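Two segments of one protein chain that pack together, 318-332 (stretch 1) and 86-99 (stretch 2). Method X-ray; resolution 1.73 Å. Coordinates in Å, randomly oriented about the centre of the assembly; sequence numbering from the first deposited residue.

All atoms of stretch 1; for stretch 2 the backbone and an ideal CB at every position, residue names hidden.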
# COMPACT_ATOMS: atom_id res chain seq x y z
N ASN A 318 18.07 -25.08 15.76
CA ASN A 318 18.56 -25.43 14.44
C ASN A 318 18.64 -24.13 13.62
O ASN A 318 18.01 -24.02 12.56
CB ASN A 318 17.59 -26.38 13.73
CG ASN A 318 17.48 -27.71 14.40
OD1 ASN A 318 16.49 -27.99 15.09
ND2 ASN A 318 18.46 -28.55 14.18
N LEU A 319 19.39 -23.17 14.13
CA LEU A 319 19.43 -21.84 13.53
C LEU A 319 19.99 -21.79 12.13
O LEU A 319 19.45 -21.06 11.27
CB LEU A 319 20.14 -20.85 14.44
CG LEU A 319 19.40 -20.59 15.75
CD1 LEU A 319 20.23 -19.63 16.61
CD2 LEU A 319 18.01 -20.01 15.54
N GLU A 320 21.05 -22.56 11.89
CA GLU A 320 21.65 -22.59 10.58
C GLU A 320 20.70 -23.20 9.57
O GLU A 320 20.53 -22.65 8.44
CB GLU A 320 23.00 -23.34 10.60
CG GLU A 320 23.59 -23.55 9.22
CD GLU A 320 24.94 -24.29 9.28
OE1 GLU A 320 25.42 -24.55 10.39
OE2 GLU A 320 25.51 -24.55 8.20
N LEU A 321 20.10 -24.33 9.92
CA LEU A 321 19.11 -24.96 9.04
C LEU A 321 17.96 -23.98 8.73
O LEU A 321 17.51 -23.86 7.60
CB LEU A 321 18.51 -26.19 9.72
CG LEU A 321 17.64 -27.09 8.83
CD1 LEU A 321 18.47 -27.71 7.73
CD2 LEU A 321 17.04 -28.16 9.72
N THR A 322 17.46 -23.33 9.77
CA THR A 322 16.32 -22.39 9.63
C THR A 322 16.70 -21.23 8.69
O THR A 322 15.93 -20.91 7.77
CB THR A 322 15.87 -21.87 11.01
OG1 THR A 322 15.44 -22.96 11.81
CG2 THR A 322 14.71 -20.88 10.93
N ALA A 323 17.87 -20.63 8.90
CA ALA A 323 18.33 -19.51 8.08
C ALA A 323 18.49 -19.89 6.61
O ALA A 323 18.10 -19.13 5.74
CB ALA A 323 19.64 -18.93 8.60
N LYS A 324 19.03 -21.09 6.36
CA LYS A 324 19.12 -21.61 5.01
C LYS A 324 17.79 -21.91 4.35
O LYS A 324 17.63 -21.66 3.15
CB LYS A 324 20.08 -22.84 4.97
CG LYS A 324 21.51 -22.39 5.22
CD LYS A 324 22.55 -23.53 5.27
CE LYS A 324 23.93 -22.89 5.34
NZ LYS A 324 24.98 -23.96 5.45
N TRP A 325 16.83 -22.43 5.10
CA TRP A 325 15.48 -22.64 4.61
C TRP A 325 14.87 -21.27 4.26
O TRP A 325 14.30 -21.10 3.17
CB TRP A 325 14.61 -23.35 5.66
CG TRP A 325 13.29 -23.75 5.14
CD1 TRP A 325 12.97 -24.96 4.62
CD2 TRP A 325 12.10 -22.94 5.04
NE1 TRP A 325 11.67 -24.97 4.20
CE2 TRP A 325 11.11 -23.74 4.43
CE3 TRP A 325 11.79 -21.61 5.36
CZ2 TRP A 325 9.82 -23.27 4.17
CZ3 TRP A 325 10.51 -21.13 5.08
CH2 TRP A 325 9.53 -21.97 4.52
N ILE A 326 15.03 -20.30 5.14
CA ILE A 326 14.48 -18.94 4.86
C ILE A 326 15.19 -18.35 3.63
O ILE A 326 14.54 -17.77 2.71
CB ILE A 326 14.61 -17.99 6.07
CG1 ILE A 326 13.76 -18.49 7.22
CG2 ILE A 326 14.15 -16.56 5.70
CD1 ILE A 326 14.06 -17.88 8.57
N ASP A 327 16.51 -18.52 3.55
CA ASP A 327 17.21 -17.99 2.37
C ASP A 327 16.75 -18.57 1.00
O ASP A 327 16.73 -17.82 0.00
CB ASP A 327 18.71 -18.04 2.52
CG ASP A 327 19.39 -17.05 1.62
OD1 ASP A 327 19.04 -15.84 1.68
OD2 ASP A 327 20.23 -17.51 0.81
N ALA A 328 16.30 -19.82 0.97
CA ALA A 328 15.79 -20.43 -0.25
C ALA A 328 14.53 -19.66 -0.72
O ALA A 328 14.25 -19.60 -1.92
CB ALA A 328 15.51 -21.88 -0.01
N GLN A 329 13.81 -19.02 0.22
CA GLN A 329 12.59 -18.27 -0.13
C GLN A 329 12.93 -16.96 -0.87
O GLN A 329 12.09 -16.47 -1.62
CB GLN A 329 11.73 -17.95 1.07
CG GLN A 329 11.54 -19.10 2.05
CD GLN A 329 11.18 -20.42 1.38
OE1 GLN A 329 10.26 -20.49 0.57
NE2 GLN A 329 11.94 -21.48 1.68
N TYR A 330 14.14 -16.44 -0.65
CA TYR A 330 14.66 -15.24 -1.29
C TYR A 330 15.36 -15.46 -2.64
O TYR A 330 15.75 -14.49 -3.28
CB TYR A 330 15.60 -14.49 -0.33
CG TYR A 330 14.89 -13.79 0.78
CD1 TYR A 330 14.12 -12.64 0.53
CD2 TYR A 330 14.98 -14.24 2.08
CE1 TYR A 330 13.45 -11.98 1.55
CE2 TYR A 330 14.34 -13.57 3.13
CZ TYR A 330 13.57 -12.44 2.86
OH TYR A 330 12.92 -11.79 3.89
N ALA A 331 15.54 -16.72 -3.07
CA ALA A 331 15.91 -16.98 -4.47
C ALA A 331 14.80 -16.37 -5.35
O ALA A 331 13.61 -16.57 -5.07
CB ALA A 331 16.06 -18.48 -4.75
N PRO A 332 15.17 -15.58 -6.37
CA PRO A 332 14.17 -14.82 -7.17
C PRO A 332 12.96 -15.64 -7.68
O PRO A 332 11.81 -15.23 -7.49
CB PRO A 332 15.01 -14.30 -8.34
CG PRO A 332 16.36 -14.13 -7.73
CD PRO A 332 16.55 -15.29 -6.81
N UNK A 86 23.24 -11.86 12.32
CA UNK A 86 24.44 -12.72 12.17
C UNK A 86 24.13 -13.94 11.30
O UNK A 86 24.99 -14.44 10.60
CB UNK A 86 24.95 -13.18 13.54
N UNK A 87 22.89 -14.42 11.37
CA UNK A 87 22.42 -15.53 10.56
C UNK A 87 22.34 -15.10 9.10
O UNK A 87 22.66 -15.90 8.20
CB UNK A 87 21.06 -16.03 11.05
N UNK A 88 21.96 -13.84 8.86
CA UNK A 88 21.93 -13.32 7.49
C UNK A 88 23.32 -13.37 6.88
O UNK A 88 23.54 -13.95 5.81
CB UNK A 88 21.39 -11.89 7.46
N UNK A 89 24.25 -12.74 7.58
CA UNK A 89 25.61 -12.65 7.15
C UNK A 89 26.27 -14.02 6.90
O UNK A 89 26.95 -14.20 5.91
CB UNK A 89 26.41 -11.87 8.19
N UNK A 90 26.06 -14.96 7.80
CA UNK A 90 26.75 -16.26 7.73
C UNK A 90 26.12 -17.22 6.73
O UNK A 90 26.82 -18.01 6.09
CB UNK A 90 26.76 -16.92 9.11
N UNK A 91 24.80 -17.18 6.61
CA UNK A 91 24.07 -18.29 5.96
C UNK A 91 23.11 -17.93 4.84
O UNK A 91 22.42 -18.82 4.31
CB UNK A 91 23.27 -19.04 7.03
N UNK A 92 22.98 -16.63 4.52
CA UNK A 92 21.86 -16.22 3.67
C UNK A 92 22.31 -15.40 2.44
O UNK A 92 21.99 -14.21 2.34
CB UNK A 92 20.87 -15.40 4.50
N UNK A 93 23.07 -16.05 1.50
CA UNK A 93 23.56 -15.31 0.32
C UNK A 93 22.47 -14.69 -0.59
O UNK A 93 22.72 -13.64 -1.21
CB UNK A 93 24.41 -16.26 -0.53
N UNK A 94 21.30 -15.33 -0.73
CA UNK A 94 20.23 -14.72 -1.55
C UNK A 94 19.77 -13.38 -0.96
O UNK A 94 19.67 -12.39 -1.65
CB UNK A 94 19.04 -15.67 -1.66
N UNK A 95 19.49 -13.37 0.33
CA UNK A 95 19.08 -12.17 1.03
C UNK A 95 20.23 -11.16 1.06
O UNK A 95 20.03 -9.98 0.84
CB UNK A 95 18.62 -12.51 2.45
N UNK A 96 21.46 -11.62 1.23
CA UNK A 96 22.60 -10.67 1.17
C UNK A 96 22.74 -9.98 -0.20
O UNK A 96 23.12 -8.79 -0.27
CB UNK A 96 23.90 -11.41 1.49
N UNK A 97 22.44 -10.70 -1.28
CA UNK A 97 22.48 -10.11 -2.62
C UNK A 97 21.39 -9.02 -2.82
O UNK A 97 21.62 -8.00 -3.44
CB UNK A 97 22.31 -11.21 -3.67
N UNK A 98 20.21 -9.27 -2.30
CA UNK A 98 19.13 -8.27 -2.30
C UNK A 98 19.57 -7.02 -1.52
O UNK A 98 19.41 -5.88 -2.05
CB UNK A 98 17.85 -8.86 -1.69
N UNK A 99 20.12 -7.21 -0.31
CA UNK A 99 20.52 -6.10 0.54
C UNK A 99 21.72 -5.32 0.01
O UNK A 99 21.81 -4.12 0.24
CB UNK A 99 20.84 -6.62 1.94

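Position 86 lies in a helix with nothing of stretch 1 within 5.5 Å of its ideal CB, so the contact sets no demand; the residue is Asp86, which stays out of reach. Position 87 differs. Its CA-to-CB bond points toward stretch 1, and the ideal CB stands 4.1 Å from Ala323 CB, with Leu319 one helical turn before that alanine. The small methyl leaves room for an apolar side chain of medium size, and leucine, isoleucine, valine or methionine would all suit. It is Leu87, whose CB packs 4.0 Å from Ala323 CB while CD2 reaches to 4.0 Å from Leu319 CB.

Positions 88, 89 and 90 have no neighbour in stretch 1 near their ideal CB atoms, and almost any helix-compatible residue would serve; they are Ile88, Asp89 and Lys90.

At 91 the bond again points toward stretch 1. The ideal CB is 4.0 Å from Ala323 CB and 4.2 Å from Lys324 CG, and the aliphatic part of Glu320 lies beyond. A long or flat side chain able to lie along these methylenes is favoured, whether aromatic, leucine or methionine. Tyr91 fills the site: Glu320 CG sits over one ring face, 3.7 Å from the centroid, in a CH-pi contact. Lys324 CE approaches CD1 of Tyr91 to 3.9 Å, while Lys324 NZ bridges to Glu320 OE2 (2.9 Å) beside the ring.

Position 92 leaves helical phi/psi (-127/66) and precedes the next helix. Its CB points sideways, 3.4 Å from Asp327 OD1, yet a long, flexible apolar chain could run back along Ala323 toward Ile326. Methionine suits this well; leucine could cover Ala323 but would reach less far. Met92 does this, with CG 3.9 Å from Ala323 CB and CE 3.6 Å from Ile326 CG2.

At 93, phi of -60° in the first turn of a helix permits proline, among many residues. Pro93 has no amide hydrogen, so its N at 3.3 Å from Asp327 OD2 makes no hydrogen bond. The next two amides do: Asp327 turns its carboxylate to the start of this helix, with Asp327 OD2 accepting from the backbone N of 94 at 2.9 Å and Asp327 OD1 accepting from the backbone N of 95 at 2.9 Å. Neither bond depends on the side chains there.

The CB of 94 points toward stretch 1, 3.3 Å from Asp327 OD2 and 3.8 Å from Tyr330 C. A short polar donor suits, such as asparagine or serine. In Asn94, ND2 donates to Asp327 O at 3.0 Å, nearly linear at 175°.

Position 95 points toward the Tyr330 ring, with its CB 4.0 Å from Tyr330 CD2, so an aliphatic residue is expected. Leu95 places CD1 over one ring face, 4.0 Å from the centroid, a CH-pi contact.

Positions 96 and 97 face open space as far as stretch 1 is concerned, and are Lys96 and Lys97. Position 98 points toward stretch 1 from farther off, calling for an apolar chain with reach: Ile98 brings CD1 to 3.8 Å from Tyr330 CD1. Position 99 is out of reach and is Leu99.

Stretch 2, residues 86-99: DLIDKYMPNLKKIL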
# COMPACT_ATOMS: atom_id res chain seq x y z
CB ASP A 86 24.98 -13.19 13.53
CG ASP A 86 25.57 -12.03 14.39
OD1 ASP A 86 25.96 -10.96 13.86
OD2 ASP A 86 25.67 -12.20 15.63
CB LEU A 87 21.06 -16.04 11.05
CG LEU A 87 21.05 -16.59 12.48
CD1 LEU A 87 19.64 -16.88 12.90
CD2 LEU A 87 21.93 -17.84 12.61
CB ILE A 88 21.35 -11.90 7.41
CG1 ILE A 88 19.88 -11.94 7.84
CG2 ILE A 88 21.52 -11.32 6.00
CD1 ILE A 88 19.23 -10.57 8.02
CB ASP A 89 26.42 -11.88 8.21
CG ASP A 89 27.80 -11.48 7.72
OD1 ASP A 89 27.91 -10.88 6.61
OD2 ASP A 89 28.78 -11.75 8.42
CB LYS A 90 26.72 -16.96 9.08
CG LYS A 90 27.71 -16.45 10.10
CD LYS A 90 27.76 -17.44 11.27
CE LYS A 90 27.90 -16.77 12.61
NZ LYS A 90 29.30 -16.34 12.86
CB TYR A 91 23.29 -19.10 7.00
CG TYR A 91 24.11 -19.61 8.17
CD1 TYR A 91 25.26 -20.40 7.96
CD2 TYR A 91 23.73 -19.35 9.48
CE1 TYR A 91 26.01 -20.87 9.04
CE2 TYR A 91 24.49 -19.80 10.55
CZ TYR A 91 25.63 -20.55 10.32
OH TYR A 91 26.34 -20.99 11.41
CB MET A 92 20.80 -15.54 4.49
CG MET A 92 20.31 -16.35 5.69
SD MET A 92 18.98 -15.49 6.57
CE MET A 92 17.61 -15.76 5.42
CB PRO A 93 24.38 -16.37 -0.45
CG PRO A 93 23.79 -17.67 -0.03
CD PRO A 93 23.39 -17.49 1.41
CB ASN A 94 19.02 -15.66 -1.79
CG ASN A 94 19.38 -16.94 -2.53
OD1 ASN A 94 20.24 -16.92 -3.40
ND2 ASN A 94 18.74 -18.04 -2.19
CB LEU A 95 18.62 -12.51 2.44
CG LEU A 95 18.16 -11.31 3.29
CD1 LEU A 95 17.08 -10.48 2.62
CD2 LEU A 95 17.63 -11.84 4.59
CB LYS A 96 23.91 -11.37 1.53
CG LYS A 96 24.07 -11.58 3.00
CD LYS A 96 25.15 -12.64 3.27
CE LYS A 96 26.55 -12.11 3.11
NZ LYS A 96 27.49 -13.28 3.18
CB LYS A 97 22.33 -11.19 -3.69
CG LYS A 97 22.58 -10.65 -5.09
CD LYS A 97 22.50 -11.74 -6.14
CE LYS A 97 22.51 -11.12 -7.54
NZ LYS A 97 22.63 -12.22 -8.54
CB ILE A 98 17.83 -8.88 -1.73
CG1 ILE A 98 17.29 -9.97 -2.66
CG2 ILE A 98 16.72 -7.83 -1.54
CD1 ILE A 98 16.52 -11.04 -1.96
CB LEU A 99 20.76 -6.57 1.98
CG LEU A 99 19.55 -7.20 2.67
CD1 LEU A 99 19.95 -7.60 4.06
CD2 LEU A 99 18.35 -6.27 2.69
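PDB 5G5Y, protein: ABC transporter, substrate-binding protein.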